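Local coordinates for cyclopropane-fatty-acyl-phospholipid synthase 1 (Mycobacterium tuberculosis, PDB 1KPH), which transfers a methylene group from S-adenosyl-L-methionine to the distal double bond of an alpha mycolic acid, making a cyclopropane ring, at the S-adenosyl-L-homocysteine site. Numbering follows the deposited sequence.

The S-adenosyl-L-homocysteine site. Residues 12, 16, 32-34, 71-74, 93-96, 99, 121-124, 136-138, 141-142. With SAH (S-adenosyl-L-homocysteine), chain B.
The adenine of SAH lies between Leu95, whose CG sits over the six-membered ring 3.9 Å from its centroid, and Phe142, which meets the purine edge-to-face with planes 62° apart. Phe142 points its CE1 at C5 and C6 of the six-membered ring, with N7 near the edge of its ring in plane; Trp123 NE1 rests over the centre of one face of the Phe142 ring. Trp123 in turn has the Glu124 carboxylate carbon above one face of its own ring. Tyr16 turns one face toward ribose C3', while Tyr16 OH and His141 NE2 share a 2.7 Å hydrogen bond at the edges of both rings, each atom in the plane of the other's ring; this pairing would hold the phenol beside C5'.

This is the cofactor pocket of a Rossmann-like methyltransferase, occupied by the product SAH, which it buries almost completely. The glycine loop after strand 67-71, Gly72 to Gly74, runs beside ribose and amino acid. At the adenine end Glu124, bent at chi2, brings OE2 to the exocyclic amine N6 at 3.1 Å through its syn lone pair. Water 1 joins N6 and N7 to the carbonyl of His141. On the ribose, Thr94 OG1, anti to the backbone N (chi1 -178°), reaches the 2'-hydroxyl O2' at 2.9 Å and also contacts O3'. The backbone N of Leu95 donates to SAH O2'. The SAH amine N is gripped by two carbonyls, 2.8 Å from Gly72 O nearly along its C=O axis and from Ile136 O on a lone pair; their partial negative charge would favour an ammonium. Tyr33 N donates almost straight (171°) to the carboxylate oxygen OXT at 2.8 Å. Gln99, extended beyond CG, carries its amide to the ribose, where OE1 accepts from Thr94 OG1 and, in the carbonyl plane on a lone pair, from the 3'-hydroxyl O3' at 2.5 Å.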
loop_
_atom_site.group_PDB
_atom_site.type_symbol
_atom_site.label_atom_id
_atom_site.label_comp_id
_atom_site.label_asym_id
_atom_site.label_seq_id
_atom_site.Cartn_x
_atom_site.Cartn_y
_atom_site.Cartn_z
ATOM N N VAL A 12 2.282 -11.253 7.159
ATOM C CA VAL A 12 2.587 -9.854 6.898
ATOM C C VAL A 12 3.944 -9.518 7.482
ATOM O O VAL A 12 4.775 -8.901 6.819
ATOM C CB VAL A 12 1.514 -8.933 7.503
ATOM C CG1 VAL A 12 1.933 -7.475 7.371
ATOM C CG2 VAL A 12 0.194 -9.162 6.789
ATOM N N TYR A 16 7.575 -7.381 5.993
ATOM C CA TYR A 16 7.960 -6.076 6.537
ATOM C C TYR A 16 8.833 -6.027 7.785
ATOM O O TYR A 16 9.440 -4.991 8.069
ATOM C CB TYR A 16 6.712 -5.218 6.754
ATOM C CG TYR A 16 5.831 -5.142 5.526
ATOM C CD1 TYR A 16 4.789 -6.048 5.338
ATOM C CD2 TYR A 16 6.066 -4.192 4.530
ATOM C CE1 TYR A 16 4.001 -6.014 4.187
ATOM C CE2 TYR A 16 5.282 -4.152 3.376
ATOM C CZ TYR A 16 4.252 -5.065 3.211
ATOM O OH TYR A 16 3.472 -5.034 2.074
ATOM N N THR A 32 8.147 5.290 1.806
ATOM C CA THR A 32 6.855 4.980 1.202
ATOM C C THR A 32 7.065 3.704 0.386
ATOM O O THR A 32 7.988 3.611 -0.429
ATOM C CB THR A 32 6.365 6.128 0.294
ATOM O OG1 THR A 32 6.143 7.301 1.092
ATOM C CG2 THR A 32 5.059 5.748 -0.395
ATOM N N TYR A 33 6.201 2.722 0.605
ATOM C CA TYR A 33 6.327 1.431 -0.064
ATOM C C TYR A 33 5.065 1.136 -0.874
ATOM O O TYR A 33 4.289 0.241 -0.543
ATOM C CB TYR A 33 6.568 0.365 1.014
ATOM C CG TYR A 33 7.143 -0.961 0.556
ATOM C CD1 TYR A 33 7.631 -1.141 -0.738
ATOM C CD2 TYR A 33 7.211 -2.039 1.440
ATOM C CE1 TYR A 33 8.176 -2.367 -1.142
ATOM C CE2 TYR A 33 7.752 -3.266 1.046
ATOM C CZ TYR A 33 8.231 -3.421 -0.243
ATOM O OH TYR A 33 8.762 -4.635 -0.633
ATOM N N SER A 34 4.878 1.910 -1.937
ATOM C CA SER A 34 3.730 1.790 -2.822
ATOM C C SER A 34 4.005 2.620 -4.076
ATOM O O SER A 34 4.981 3.368 -4.121
ATOM C CB SER A 34 2.464 2.287 -2.115
ATOM O OG SER A 34 2.671 3.561 -1.511
ATOM N N VAL A 71 -5.187 2.671 7.258
ATOM C CA VAL A 71 -5.149 1.215 7.376
ATOM C C VAL A 71 -3.935 0.665 6.638
ATOM O O VAL A 71 -3.889 0.669 5.411
ATOM C CB VAL A 71 -6.431 0.581 6.797
ATOM C CG1 VAL A 71 -6.386 -0.932 6.952
ATOM C CG2 VAL A 71 -7.643 1.148 7.502
ATOM N N GLY A 72 -2.958 0.184 7.399
ATOM C CA GLY A 72 -1.738 -0.325 6.800
ATOM C C GLY A 72 -0.823 0.860 6.580
ATOM O O GLY A 72 -0.287 1.058 5.491
ATOM N N CYS A 73 -0.654 1.645 7.640
ATOM C CA CYS A 73 0.153 2.866 7.636
ATOM C C CYS A 73 1.615 2.749 7.208
ATOM O O CYS A 73 2.263 3.763 6.950
ATOM C CB CYS A 73 0.097 3.517 9.026
ATOM S SG CYS A 73 0.974 2.599 10.338
ATOM N N GLY A 74 2.142 1.529 7.138
ATOM C CA GLY A 74 3.529 1.358 6.747
ATOM C C GLY A 74 4.469 2.062 7.706
ATOM O O GLY A 74 4.303 1.967 8.921
ATOM N N LEU A 93 -2.689 1.951 11.455
ATOM C CA LEU A 93 -2.717 0.532 11.797
ATOM C C LEU A 93 -1.702 -0.250 10.974
ATOM O O LEU A 93 -1.536 0.005 9.784
ATOM C CB LEU A 93 -4.115 -0.035 11.544
ATOM C CG LEU A 93 -5.285 0.652 12.254
ATOM C CD1 LEU A 93 -6.605 0.024 11.801
ATOM C CD2 LEU A 93 -5.109 0.522 13.763
ATOM N N THR A 94 -1.017 -1.195 11.613
ATOM C CA THR A 94 -0.024 -2.022 10.929
ATOM C C THR A 94 0.268 -3.302 11.709
ATOM O O THR A 94 0.273 -3.302 12.941
ATOM C CB THR A 94 1.309 -1.279 10.730
ATOM O OG1 THR A 94 2.219 -2.126 10.018
ATOM C CG2 THR A 94 1.932 -0.918 12.075
ATOM N N LEU A 95 0.520 -4.389 10.989
ATOM C CA LEU A 95 0.813 -5.670 11.621
ATOM C C LEU A 95 2.316 -5.857 11.781
ATOM O O LEU A 95 2.769 -6.858 12.339
ATOM C CB LEU A 95 0.244 -6.815 10.779
ATOM C CG LEU A 95 -1.224 -6.675 10.369
ATOM C CD1 LEU A 95 -1.667 -7.932 9.623
ATOM C CD2 LEU A 95 -2.083 -6.444 11.606
ATOM N N SER A 96 3.082 -4.886 11.291
ATOM C CA SER A 96 4.537 -4.940 11.356
ATOM C C SER A 96 5.089 -4.373 12.661
ATOM O O SER A 96 4.870 -3.205 12.985
ATOM C CB SER A 96 5.132 -4.174 10.169
ATOM O OG SER A 96 6.544 -4.157 10.223
ATOM N N GLN A 99 7.516 -1.526 12.006
ATOM C CA GLN A 99 6.852 -0.323 11.524
ATOM C C GLN A 99 6.154 0.366 12.684
ATOM O O GLN A 99 6.192 1.591 12.801
ATOM C CB GLN A 99 5.840 -0.669 10.431
ATOM C CG GLN A 99 6.474 -1.263 9.178
ATOM C CD GLN A 99 5.476 -1.445 8.054
ATOM O OE1 GLN A 99 4.300 -1.705 8.295
ATOM N NE2 GLN A 99 5.944 -1.326 6.817
ATOM N N ALA A 121 -1.952 -3.503 15.279
ATOM C CA ALA A 121 -3.187 -4.266 15.171
ATOM C C ALA A 121 -3.751 -4.148 13.764
ATOM O O ALA A 121 -3.368 -3.257 13.006
ATOM C CB ALA A 121 -4.200 -3.748 16.175
ATOM N N GLY A 122 -4.662 -5.050 13.416
ATOM C CA GLY A 122 -5.270 -5.009 12.098
ATOM C C GLY A 122 -6.628 -4.343 12.178
ATOM O O GLY A 122 -7.170 -4.175 13.272
ATOM N N TRP A 123 -7.185 -3.947 11.038
ATOM C CA TRP A 123 -8.499 -3.317 11.048
ATOM C C TRP A 123 -9.492 -4.288 11.679
ATOM O O TRP A 123 -10.557 -3.887 12.144
ATOM C CB TRP A 123 -8.959 -2.967 9.629
ATOM C CG TRP A 123 -8.877 -4.111 8.664
ATOM C CD1 TRP A 123 -7.829 -4.419 7.846
ATOM C CD2 TRP A 123 -9.877 -5.110 8.427
ATOM N NE1 TRP A 123 -8.112 -5.545 7.112
ATOM C CE2 TRP A 123 -9.364 -5.992 7.449
ATOM C CE3 TRP A 123 -11.157 -5.347 8.947
ATOM C CZ2 TRP A 123 -10.087 -7.094 6.978
ATOM C CZ3 TRP A 123 -11.877 -6.446 8.477
ATOM C CH2 TRP A 123 -11.338 -7.304 7.501
ATOM N N GLU A 124 -9.127 -5.569 11.687
ATOM C CA GLU A 124 -9.969 -6.615 12.259
ATOM C C GLU A 124 -10.135 -6.424 13.763
ATOM O O GLU A 124 -11.069 -6.954 14.361
ATOM C CB GLU A 124 -9.361 -8.001 12.011
ATOM C CG GLU A 124 -9.242 -8.431 10.549
ATOM C CD GLU A 124 -7.905 -8.064 9.922
ATOM O OE1 GLU A 124 -7.513 -8.732 8.943
ATOM O OE2 GLU A 124 -7.251 -7.109 10.399
ATOM N N ILE A 136 -3.426 2.463 1.463
ATOM C CA ILE A 136 -2.585 2.319 0.288
ATOM C C ILE A 136 -1.725 1.062 0.334
ATOM O O ILE A 136 -0.865 0.915 1.203
ATOM C CB ILE A 136 -1.665 3.554 0.132
ATOM C CG1 ILE A 136 -2.522 4.814 -0.019
ATOM C CG2 ILE A 136 -0.752 3.380 -1.078
ATOM C CD1 ILE A 136 -1.788 6.103 0.250
ATOM N N GLY A 137 -1.971 0.153 -0.605
ATOM C CA GLY A 137 -1.193 -1.068 -0.680
ATOM C C GLY A 137 -1.302 -2.026 0.488
ATOM O O GLY A 137 -0.366 -2.777 0.751
ATOM N N ALA A 138 -2.426 -2.008 1.197
ATOM C CA ALA A 138 -2.619 -2.919 2.323
ATOM C C ALA A 138 -3.658 -3.972 1.939
ATOM O O ALA A 138 -3.602 -5.122 2.384
ATOM C CB ALA A 138 -3.083 -2.147 3.554
ATOM N N HIS A 141 -3.131 -7.602 1.129
ATOM C CA HIS A 141 -2.793 -8.510 2.224
ATOM C C HIS A 141 -4.027 -9.043 2.950
ATOM O O HIS A 141 -3.926 -9.981 3.744
ATOM C CB HIS A 141 -1.906 -7.794 3.247
ATOM C CG HIS A 141 -0.487 -7.616 2.807
ATOM N ND1 HIS A 141 0.390 -8.670 2.682
ATOM C CD2 HIS A 141 0.212 -6.503 2.475
ATOM C CE1 HIS A 141 1.570 -8.217 2.295
ATOM N NE2 HIS A 141 1.488 -6.905 2.163
ATOM N N PHE A 142 -5.182 -8.444 2.681
ATOM C CA PHE A 142 -6.422 -8.837 3.343
ATOM C C PHE A 142 -6.941 -10.217 2.942
ATOM O O PHE A 142 -7.397 -10.983 3.794
ATOM C CB PHE A 142 -7.524 -7.796 3.076
ATOM C CG PHE A 142 -7.206 -6.405 3.581
ATOM C CD1 PHE A 142 -6.036 -6.141 4.291
ATOM C CD2 PHE A 142 -8.095 -5.359 3.353
ATOM C CE1 PHE A 142 -5.761 -4.857 4.767
ATOM C CE2 PHE A 142 -7.828 -4.073 3.822
ATOM C CZ PHE A 142 -6.658 -3.824 4.532
HETATM N N SAH B . 0.564 2.306 3.156
HETATM C CA SAH B . 2.018 2.296 3.314
HETATM C CB SAH B . 2.558 0.860 3.486
HETATM C CG SAH B . 2.101 -0.227 2.487
HETATM C C SAH B . 2.710 2.961 2.112
HETATM O OXT SAH B . 3.931 3.189 2.181
HETATM C "C5'" SAH B . 1.403 -2.770 3.460
HETATM C "C4'" SAH B . 0.998 -2.270 4.840
HETATM O "O4'" SAH B . -0.349 -2.668 5.217
HETATM C "C3'" SAH B . 1.921 -2.765 5.951
HETATM O "O3'" SAH B . 2.221 -1.658 6.842
HETATM C "C2'" SAH B . 1.113 -3.844 6.630
HETATM O "O2'" SAH B . 1.518 -4.056 7.984
HETATM C "C1'" SAH B . -0.279 -3.324 6.507
HETATM N N9 SAH B . -1.307 -4.362 6.631
HETATM C C8 SAH B . -1.451 -5.558 5.997
HETATM N N7 SAH B . -2.483 -6.274 6.317
HETATM C C5 SAH B . -3.105 -5.469 7.271
HETATM C C6 SAH B . -4.387 -5.612 8.123
HETATM N N6 SAH B . -5.197 -6.681 8.054
HETATM N N1 SAH B . -4.677 -4.577 8.979
HETATM C C2 SAH B . -3.848 -3.499 9.037
HETATM N N3 SAH B . -2.707 -3.263 8.345
HETATM C C4 SAH B . -2.395 -4.297 7.474
HETATM O O HOH W 1 -3.678 -8.746 6.467
#